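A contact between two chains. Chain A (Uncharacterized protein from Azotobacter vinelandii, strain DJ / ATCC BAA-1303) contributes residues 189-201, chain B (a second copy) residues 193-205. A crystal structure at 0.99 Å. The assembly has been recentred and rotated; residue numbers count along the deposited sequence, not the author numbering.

Chain A 189-201: SWAGVIPIRYQVL
Chain B, residues 193-205: VIPIRYQVLPPEP

The same strand from two copies pairs antiparallel with itself about Tyr A198 and Tyr B198, whose CA atoms lie 4.6 Å apart and whose rings form an offset stack, centroids 4.8 Å apart and planes at 8°. Both tyrosines adopt chi1 m (-82°), which brings the rings together although each CA-to-CB bond points sideways; Tyr A198 CD1 packs 3.7 Å from Ile B196 CG2, and Tyr B198 CD1 3.7 Å from Ile A196 CG2.

Strands 192-200 (A) and 193-200 (B) run at 148°, with extended backbones (Arg A197 phi/psi -154/163). In the central ladder Arg A197 pairs with Gln B199, and Gln A199 with Arg B197, through hydrogen bonds: Gln B199 N to Arg A197 O and Gln A199 N to Arg B197 O are 2.8 Å; Arg A197 N to Gln B199 O and Arg B197 N to Gln A199 O are 3.0 Å. Leu B201 N to Pro A195 O (3.0 Å) and Leu A201 N to Pro B195 O (2.9 Å) extend it; the prolines, lacking an N-H, serve as acceptors.

Side chains repeat the Arg-Gln pairing on one face: NE donates to OE1 from Arg A197 to Gln B199 (2.8 Å) and from Arg B197 to Gln A199 (2.9 Å), and each NH2 reaches the same OE1 at 3.1 Å. Arginine chi1 is p, then chi2 and chi3 t; glutamine is t, t, 35°. CD2 of Leu B201 covers one guanidinium face of Arg A197, 3.9 Å from NH2. The other face carries Ile A196 with Val B200 and Val A200 with Ile B196; nearby, Val A200 CG1 meets Ile B194 CG2 at 3.3 Å.

Between Val A193 and Ile A196 the register shifts by one, and in a second ladder Val A193 pairs with Glu B204 (N to O 2.9 Å, O to N 2.8 Å). Gly A192 fits beside Pro B205 (CA-CA 4.2 Å): at phi/psi 164/-163, a CB would strike Glu B204 O. Trp A190 (chi1 t, chi2 95°) lays CH2 3.7 Å from Pro B203 CB. Together the stretches bury 1335 Å², both sides summed.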

ATOM      1  N   SER A 189     -22.927  18.165  13.959  1.00 11.74           N
ATOM      2  CA  SER A 189     -22.404  16.842  13.672  1.00 11.23           C
ATOM      3  C   SER A 189     -21.018  16.718  14.306  1.00 10.60           C
ATOM      4  O   SER A 189     -20.308  17.712  14.467  1.00 11.93           O
ATOM      5  CB  SER A 189     -22.415  16.551  12.168  1.00 11.93           C
ATOM      6  OG  SER A 189     -22.144  15.180  11.887  1.00 12.78           O
ATOM      7  N   TRP A 190     -20.663  15.505  14.718  1.00 10.04           N
ATOM      8  CA  TRP A 190     -19.408  15.236  15.407  1.00  9.95           C
ATOM      9  C   TRP A 190     -18.296  15.059  14.390  1.00  9.45           C
ATOM     10  O   TRP A 190     -18.402  14.216  13.487  1.00  9.94           O
ATOM     11  CB  TRP A 190     -19.586  13.954  16.215  1.00 10.72           C
ATOM     12  CG  TRP A 190     -18.421  13.624  17.119  1.00 11.14           C
ATOM     13  CD1 TRP A 190     -18.309  13.938  18.426  1.00 12.20           C
ATOM     14  CD2 TRP A 190     -17.190  12.961  16.763  1.00 11.58           C
ATOM     15  NE1 TRP A 190     -17.099  13.486  18.925  1.00 12.80           N
ATOM     16  CE2 TRP A 190     -16.393  12.875  17.924  1.00 12.58           C
ATOM     17  CE3 TRP A 190     -16.697  12.393  15.580  1.00 12.24           C
ATOM     18  CZ2 TRP A 190     -15.140  12.237  17.937  1.00 13.37           C
ATOM     19  CZ3 TRP A 190     -15.445  11.773  15.599  1.00 13.66           C
ATOM     20  CH2 TRP A 190     -14.682  11.731  16.758  1.00 14.16           C
ATOM     21  N   ALA A 191     -17.206  15.792  14.564  1.00  9.00           N
ATOM     22  CA  ALA A 191     -16.049  15.685  13.704  1.00  9.07           C
ATOM     23  C   ALA A 191     -14.863  15.218  14.530  1.00  8.84           C
ATOM     24  O   ALA A 191     -14.818  15.392  15.764  1.00  9.29           O
ATOM     25  CB  ALA A 191     -15.762  17.028  13.055  1.00  9.37           C
ATOM     26  N   GLY A 192     -13.866  14.646  13.862  1.00  8.89           N
ATOM     27  CA  GLY A 192     -12.699  14.178  14.593  1.00  9.22           C
ATOM     28  C   GLY A 192     -11.887  13.239  13.715  1.00  8.89           C
ATOM     29  O   GLY A 192     -12.025  13.245  12.491  1.00  9.44           O
ATOM     30  N   VAL A 193     -11.003  12.486  14.362  1.00  8.96           N
ATOM     31  CA  VAL A 193     -10.073  11.614  13.646  1.00  9.15           C
ATOM     32  C   VAL A 193     -10.080  10.252  14.324  1.00  8.85           C
ATOM     33  O   VAL A 193     -10.031  10.161  15.559  1.00  9.96           O
ATOM     34  CB  VAL A 193      -8.637  12.205  13.644  1.00  9.90           C
ATOM     35  CG1 VAL A 193      -7.630  11.229  13.025  1.00 11.53           C
ATOM     36  CG2 VAL A 193      -8.626  13.527  12.941  1.00 10.59           C
ATOM     37  N   ILE A 194     -10.095   9.200  13.513  1.00  8.70           N
ATOM     38  CA  ILE A 194      -9.864   7.845  14.007  1.00  9.14           C
ATOM     39  C   ILE A 194      -8.419   7.499  13.650  1.00  8.74           C
ATOM     40  O   ILE A 194      -8.126   7.254  12.463  1.00  9.06           O
ATOM     41  CB  ILE A 194     -10.823   6.803  13.423  1.00 10.09           C
ATOM     42  CG1 ILE A 194     -12.274   7.166  13.631  1.00 11.60           C
ATOM     43  CG2 ILE A 194     -10.456   5.446  14.034  1.00 11.43           C
ATOM     44  CD1 ILE A 194     -13.233   6.222  12.940  1.00 12.36           C
ATOM     45  N   PRO A 195      -7.495   7.472  14.612  1.00  9.42           N
ATOM     46  CA  PRO A 195      -6.110   7.145  14.266  1.00  9.94           C
ATOM     47  C   PRO A 195      -5.984   5.704  13.822  1.00  9.39           C
ATOM     48  O   PRO A 195      -6.666   4.811  14.334  1.00  9.74           O
ATOM     49  CB  PRO A 195      -5.331   7.379  15.561  1.00 11.05           C
ATOM     50  CG  PRO A 195      -6.247   8.239  16.431  1.00 11.99           C
ATOM     51  CD  PRO A 195      -7.644   7.797  16.035  1.00 10.89           C
ATOM     52  N   ILE A 196      -5.049   5.483  12.884  1.00  8.84           N
ATOM     53  CA  ILE A 196      -4.755   4.155  12.311  1.00  8.64           C
ATOM     54  C   ILE A 196      -3.241   4.002  12.345  1.00  8.87           C
ATOM     55  O   ILE A 196      -2.521   4.948  12.000  1.00  9.31           O
ATOM     56  CB  ILE A 196      -5.247   4.093  10.845  1.00  9.09           C
ATOM     57  CG1 ILE A 196      -6.768   4.236  10.771  1.00  9.48           C
ATOM     58  CG2 ILE A 196      -4.726   2.826  10.125  1.00  9.63           C
ATOM     59  CD1 ILE A 196      -7.304   4.537   9.369  1.00  9.84           C
ATOM     60  N   ARG A 197      -2.762   2.804  12.682  1.00  9.30           N
ATOM     61  CA  ARG A 197      -1.335   2.538  12.594  1.00  9.48           C
ATOM     62  C   ARG A 197      -1.108   1.049  12.390  1.00  9.41           C
ATOM     63  O   ARG A 197      -1.966   0.217  12.687  1.00 10.50           O
ATOM     64  CB  ARG A 197      -0.598   2.999  13.851  1.00 10.51           C
ATOM     65  CG  ARG A 197      -1.013   2.248  15.080  1.00 12.77           C
ATOM     66  CD  ARG A 197      -0.320   2.793  16.287  1.00 16.53           C
ATOM     67  NE  ARG A 197      -0.694   2.056  17.473  1.00 19.86           N
ATOM     68  CZ  ARG A 197      -0.415   2.456  18.713  1.00 24.71           C
ATOM     69  NH1 ARG A 197       0.253   3.582  18.916  1.00 28.57           N
ATOM     70  NH2 ARG A 197      -0.823   1.746  19.754  1.00 26.25           N
ATOM     71  N   TYR A 198       0.104   0.711  11.949  1.00  9.10           N
ATOM     72  CA  TYR A 198       0.516  -0.688  12.013  1.00  9.47           C
ATOM     73  C   TYR A 198       0.817  -1.079  13.455  1.00  9.71           C
ATOM     74  O   TYR A 198       1.352  -0.301  14.241  1.00 10.56           O
ATOM     75  CB  TYR A 198       1.764  -0.912  11.164  1.00  9.40           C
ATOM     76  CG  TYR A 198       1.511  -1.094   9.699  1.00  9.00           C
ATOM     77  CD1 TYR A 198       0.744  -2.166   9.235  1.00  9.61           C
ATOM     78  CD2 TYR A 198       2.047  -0.225   8.757  1.00  9.69           C
ATOM     79  CE1 TYR A 198       0.519  -2.372   7.884  1.00  9.40           C
ATOM     80  CE2 TYR A 198       1.841  -0.427   7.412  1.00  9.93           C
ATOM     81  CZ  TYR A 198       1.084  -1.502   6.960  1.00  9.35           C
ATOM     82  OH  TYR A 198       0.894  -1.728   5.618  1.00 10.26           O
ATOM     83  N   GLN A 199       0.519  -2.340  13.761  1.00 10.60           N
ATOM     84  CA  GLN A 199       0.840  -2.975  15.033  1.00 11.78           C
ATOM     85  C   GLN A 199       1.577  -4.275  14.754  1.00 11.10           C
ATOM     86  O   GLN A 199       1.172  -5.059  13.906  1.00 11.50           O
ATOM     87  CB  GLN A 199      -0.488  -3.284  15.784  1.00 14.33           C
ATOM     88  CG  GLN A 199      -0.276  -3.955  17.131  1.00 16.97           C
ATOM     89  CD  GLN A 199      -1.569  -4.206  17.852  1.00 18.60           C
ATOM     90  OE1 GLN A 199      -2.595  -4.497  17.229  1.00 21.87           O
ATOM     91  NE2 GLN A 199      -1.528  -4.114  19.188  1.00 20.34           N
ATOM     92  N   VAL A 200       2.626  -4.491  15.512  1.00 12.05           N
ATOM     93  CA  VAL A 200       3.386  -5.724  15.453  1.00 12.76           C
ATOM     94  C   VAL A 200       3.025  -6.531  16.689  1.00 13.09           C
ATOM     95  O   VAL A 200       2.943  -5.976  17.790  1.00 15.29           O
ATOM     96  CB  VAL A 200       4.877  -5.376  15.416  1.00 15.45           C
ATOM     97  CG1 VAL A 200       5.699  -6.514  15.651  1.00 16.24           C
ATOM     98  CG2 VAL A 200       5.233  -4.765  14.143  1.00 17.39           C
ATOM     99  N   LEU A 201       2.737  -7.817  16.511  1.00 12.76           N
ATOM    100  CA  LEU A 201       2.356  -8.688  17.607  1.00 14.24           C
ATOM    101  C   LEU A 201       3.542  -9.537  18.028  1.00 14.20           C
ATOM    102  O   LEU A 201       4.552  -9.610  17.317  1.00 13.50           O
ATOM    103  CB  LEU A 201       1.169  -9.553  17.176  1.00 16.82           C
ATOM    104  CG  LEU A 201      -0.100  -8.765  16.814  1.00 21.13           C
ATOM    105  CD1 LEU A 201      -1.194  -9.722  16.381  1.00 25.10           C
ATOM    106  CD2 LEU A 201      -0.580  -7.886  17.963  1.00 22.77           C
TER
ATOM    107  N   VAL B 193       7.335 -16.277  12.803  1.00  9.23           N
ATOM    108  CA  VAL B 193       6.590 -15.226  12.110  1.00  9.28           C
ATOM    109  C   VAL B 193       6.345 -14.108  13.099  1.00  9.52           C
ATOM    110  O   VAL B 193       5.946 -14.357  14.245  1.00 10.75           O
ATOM    111  CB  VAL B 193       5.232 -15.742  11.579  1.00 10.25           C
ATOM    112  CG1 VAL B 193       4.403 -14.603  10.967  1.00 11.23           C
ATOM    113  CG2 VAL B 193       5.425 -16.830  10.548  1.00 10.65           C
ATOM    114  N   ILE B 194       6.535 -12.868  12.648  1.00  9.35           N
ATOM    115  CA  ILE B 194       6.129 -11.687  13.414  1.00 10.00           C
ATOM    116  C   ILE B 194       4.814 -11.208  12.803  1.00  9.29           C
ATOM    117  O   ILE B 194       4.831 -10.634  11.694  1.00  9.53           O
ATOM    118  CB  ILE B 194       7.155 -10.546  13.399  1.00 10.76           C
ATOM    119  CG1 ILE B 194       8.559 -11.024  13.798  1.00 12.01           C
ATOM    120  CG2 ILE B 194       6.636  -9.421  14.307  1.00 12.11           C
ATOM    121  CD1 ILE B 194       9.587  -9.932  13.662  1.00 13.09           C
ATOM    122  N   PRO B 195       3.673 -11.408  13.454  1.00  9.94           N
ATOM    123  CA  PRO B 195       2.416 -10.944  12.855  1.00 10.19           C
ATOM    124  C   PRO B 195       2.369  -9.430  12.821  1.00  9.54           C
ATOM    125  O   PRO B 195       2.851  -8.740  13.728  1.00 10.14           O
ATOM    126  CB  PRO B 195       1.327 -11.495  13.795  1.00 11.91           C
ATOM    127  CG  PRO B 195       2.035 -12.595  14.585  1.00 12.61           C
ATOM    128  CD  PRO B 195       3.444 -12.083  14.748  1.00 11.51           C
ATOM    129  N   ILE B 196       1.717  -8.917  11.758  1.00  9.05           N
ATOM    130  CA  ILE B 196       1.527  -7.486  11.522  1.00  9.11           C
ATOM    131  C   ILE B 196       0.064  -7.256  11.200  1.00  9.12           C
ATOM    132  O   ILE B 196      -0.523  -8.051  10.459  1.00  9.52           O
ATOM    133  CB  ILE B 196       2.381  -7.027  10.325  1.00  9.37           C
ATOM    134  CG1 ILE B 196       3.877  -7.189  10.641  1.00  9.77           C
ATOM    135  CG2 ILE B 196       2.055  -5.597   9.879  1.00  9.71           C
ATOM    136  CD1 ILE B 196       4.770  -7.134   9.410  1.00 10.12           C
ATOM    137  N   ARG B 197      -0.536  -6.176  11.719  1.00  9.41           N
ATOM    138  CA  ARG B 197      -1.904  -5.852  11.340  1.00  9.43           C
ATOM    139  C   ARG B 197      -2.125  -4.363  11.495  1.00  9.35           C
ATOM    140  O   ARG B 197      -1.390  -3.677  12.209  1.00 10.44           O
ATOM    141  CB  ARG B 197      -2.929  -6.598  12.177  1.00 11.24           C
ATOM    142  CG  ARG B 197      -2.929  -6.220  13.649  1.00 12.84           C
ATOM    143  CD  ARG B 197      -3.911  -7.051  14.406  1.00 16.76           C
ATOM    144  NE  ARG B 197      -3.943  -6.626  15.784  1.00 21.60           N
ATOM    145  CZ  ARG B 197      -4.522  -7.324  16.753  1.00 29.43           C
ATOM    146  NH1 ARG B 197      -5.113  -8.483  16.473  1.00 31.53           N
ATOM    147  NH2 ARG B 197      -4.491  -6.869  17.995  1.00 31.53           N
ATOM    148  N   TYR B 198      -3.176  -3.858  10.851  1.00  9.16           N
ATOM    149  CA  TYR B 198      -3.656  -2.514  11.191  1.00  8.99           C
ATOM    150  C   TYR B 198      -4.338  -2.514  12.552  1.00  9.47           C
ATOM    151  O   TYR B 198      -5.055  -3.470  12.930  1.00  9.99           O
ATOM    152  CB  TYR B 198      -4.656  -2.035  10.140  1.00  9.07           C
ATOM    153  CG  TYR B 198      -4.010  -1.471   8.897  1.00  8.94           C
ATOM    154  CD1 TYR B 198      -3.172  -0.330   8.971  1.00  9.54           C
ATOM    155  CD2 TYR B 198      -4.242  -2.009   7.643  1.00  9.76           C
ATOM    156  CE1 TYR B 198      -2.610   0.250   7.822  1.00  9.72           C
ATOM    157  CE2 TYR B 198      -3.716  -1.439   6.507  1.00 10.10           C
ATOM    158  CZ  TYR B 198      -2.888  -0.318   6.596  1.00  9.52           C
ATOM    159  OH  TYR B 198      -2.373   0.241   5.458  1.00 10.07           O
ATOM    160  N   GLN B 199      -4.156  -1.409  13.264  1.00 10.44           N
ATOM    161  CA  GLN B 199      -4.812  -1.134  14.526  1.00 11.70           C
ATOM    162  C   GLN B 199      -5.511   0.224  14.410  1.00 10.71           C
ATOM    163  O   GLN B 199      -4.936   1.192  13.923  1.00 11.25           O
ATOM    164  CB  GLN B 199      -3.773  -1.081  15.675  1.00 14.18           C
ATOM    165  CG  GLN B 199      -4.359  -0.776  17.043  1.00 15.80           C
ATOM    166  CD  GLN B 199      -3.291  -0.772  18.123  1.00 18.85           C
ATOM    167  OE1 GLN B 199      -2.145  -0.364  17.866  1.00 22.84           O
ATOM    168  NE2 GLN B 199      -3.660  -1.181  19.335  1.00 20.11           N
ATOM    169  N   VAL B 200      -6.748   0.271  14.893  1.00 11.05           N
ATOM    170  CA  VAL B 200      -7.519   1.491  15.001  1.00 12.10           C
ATOM    171  C   VAL B 200      -7.537   1.913  16.466  1.00 11.73           C
ATOM    172  O   VAL B 200      -7.738   1.075  17.353  1.00 13.34           O
ATOM    173  CB  VAL B 200      -8.931   1.208  14.469  1.00 16.34           C
ATOM    174  CG1 VAL B 200      -9.904   2.208  14.906  1.00 18.96           C
ATOM    175  CG2 VAL B 200      -8.931   1.051  12.985  1.00 17.70           C
ATOM    176  N   LEU B 201      -7.285   3.185  16.738  1.00 11.33           N
ATOM    177  CA  LEU B 201      -7.288   3.719  18.084  1.00 11.85           C
ATOM    178  C   LEU B 201      -8.588   4.450  18.352  1.00 11.49           C
ATOM    179  O   LEU B 201      -9.353   4.741  17.436  1.00 11.04           O
ATOM    180  CB  LEU B 201      -6.090   4.647  18.250  1.00 14.47           C
ATOM    181  CG  LEU B 201      -4.717   4.016  18.030  1.00 18.66           C
ATOM    182  CD1 LEU B 201      -3.698   5.062  18.349  1.00 21.83           C
ATOM    183  CD2 LEU B 201      -4.510   2.743  18.855  1.00 20.38           C
ATOM    184  N   PRO B 202      -8.868   4.796  19.619  1.00 12.54           N
ATOM    185  CA  PRO B 202     -10.132   5.466  19.932  1.00 12.21           C
ATOM    186  C   PRO B 202     -10.239   6.789  19.199  1.00 11.47           C
ATOM    187  O   PRO B 202      -9.234   7.474  18.968  1.00 11.82           O
ATOM    188  CB  PRO B 202     -10.055   5.678  21.453  1.00 14.63           C
ATOM    189  CG  PRO B 202      -9.202   4.517  21.906  1.00 15.28           C
ATOM    190  CD  PRO B 202      -8.147   4.413  20.852  1.00 14.65           C
ATOM    191  N   PRO B 203     -11.451   7.202  18.851  1.00 11.66           N
ATOM    192  CA  PRO B 203     -11.611   8.459  18.108  1.00 11.48           C
ATOM    193  C   PRO B 203     -11.174   9.656  18.932  1.00 11.51           C
ATOM    194  O   PRO B 203     -11.339   9.698  20.151  1.00 13.22           O
ATOM    195  CB  PRO B 203     -13.108   8.502  17.806  1.00 13.48           C
ATOM    196  CG  PRO B 203     -13.598   7.126  17.935  1.00 14.47           C
ATOM    197  CD  PRO B 203     -12.730   6.491  19.018  1.00 13.31           C
ATOM    198  N   GLU B 204     -10.614  10.638  18.241  1.00 10.92           N
ATOM    199  CA  GLU B 204     -10.139  11.878  18.846  1.00 11.73           C
ATOM    200  C   GLU B 204     -10.999  13.017  18.362  1.00 10.87           C
ATOM    201  O   GLU B 204     -11.018  13.325  17.157  1.00 10.89           O
ATOM    202  CB  GLU B 204      -8.686  12.104  18.465  1.00 14.08           C
ATOM    203  CG  GLU B 204      -7.831  10.970  19.008  1.00 18.88           C
ATOM    204  CD  GLU B 204      -6.339  11.120  18.764  1.00 25.62           C
ATOM    205  OE1 GLU B 204      -5.908  12.071  18.086  1.00 34.11           O
ATOM    206  OE2 GLU B 204      -5.586  10.228  19.232  1.00 25.35           O
ATOM    207  N   PRO B 205     -11.764  13.630  19.243  1.00 10.80           N
ATOM    208  CA  PRO B 205     -12.718  14.647  18.788  1.00 10.80           C
ATOM    209  C   PRO B 205     -12.018  15.899  18.277  1.00 10.49           C
ATOM    210  O   PRO B 205     -11.001  16.350  18.818  1.00 11.20           O
ATOM    211  CB  PRO B 205     -13.550  14.959  20.043  1.00 12.48           C
ATOM    212  CG  PRO B 205     -12.574  14.654  21.190  1.00 13.95           C
ATOM    213  CD  PRO B 205     -11.823  13.408  20.698  1.00 12.49           C
TER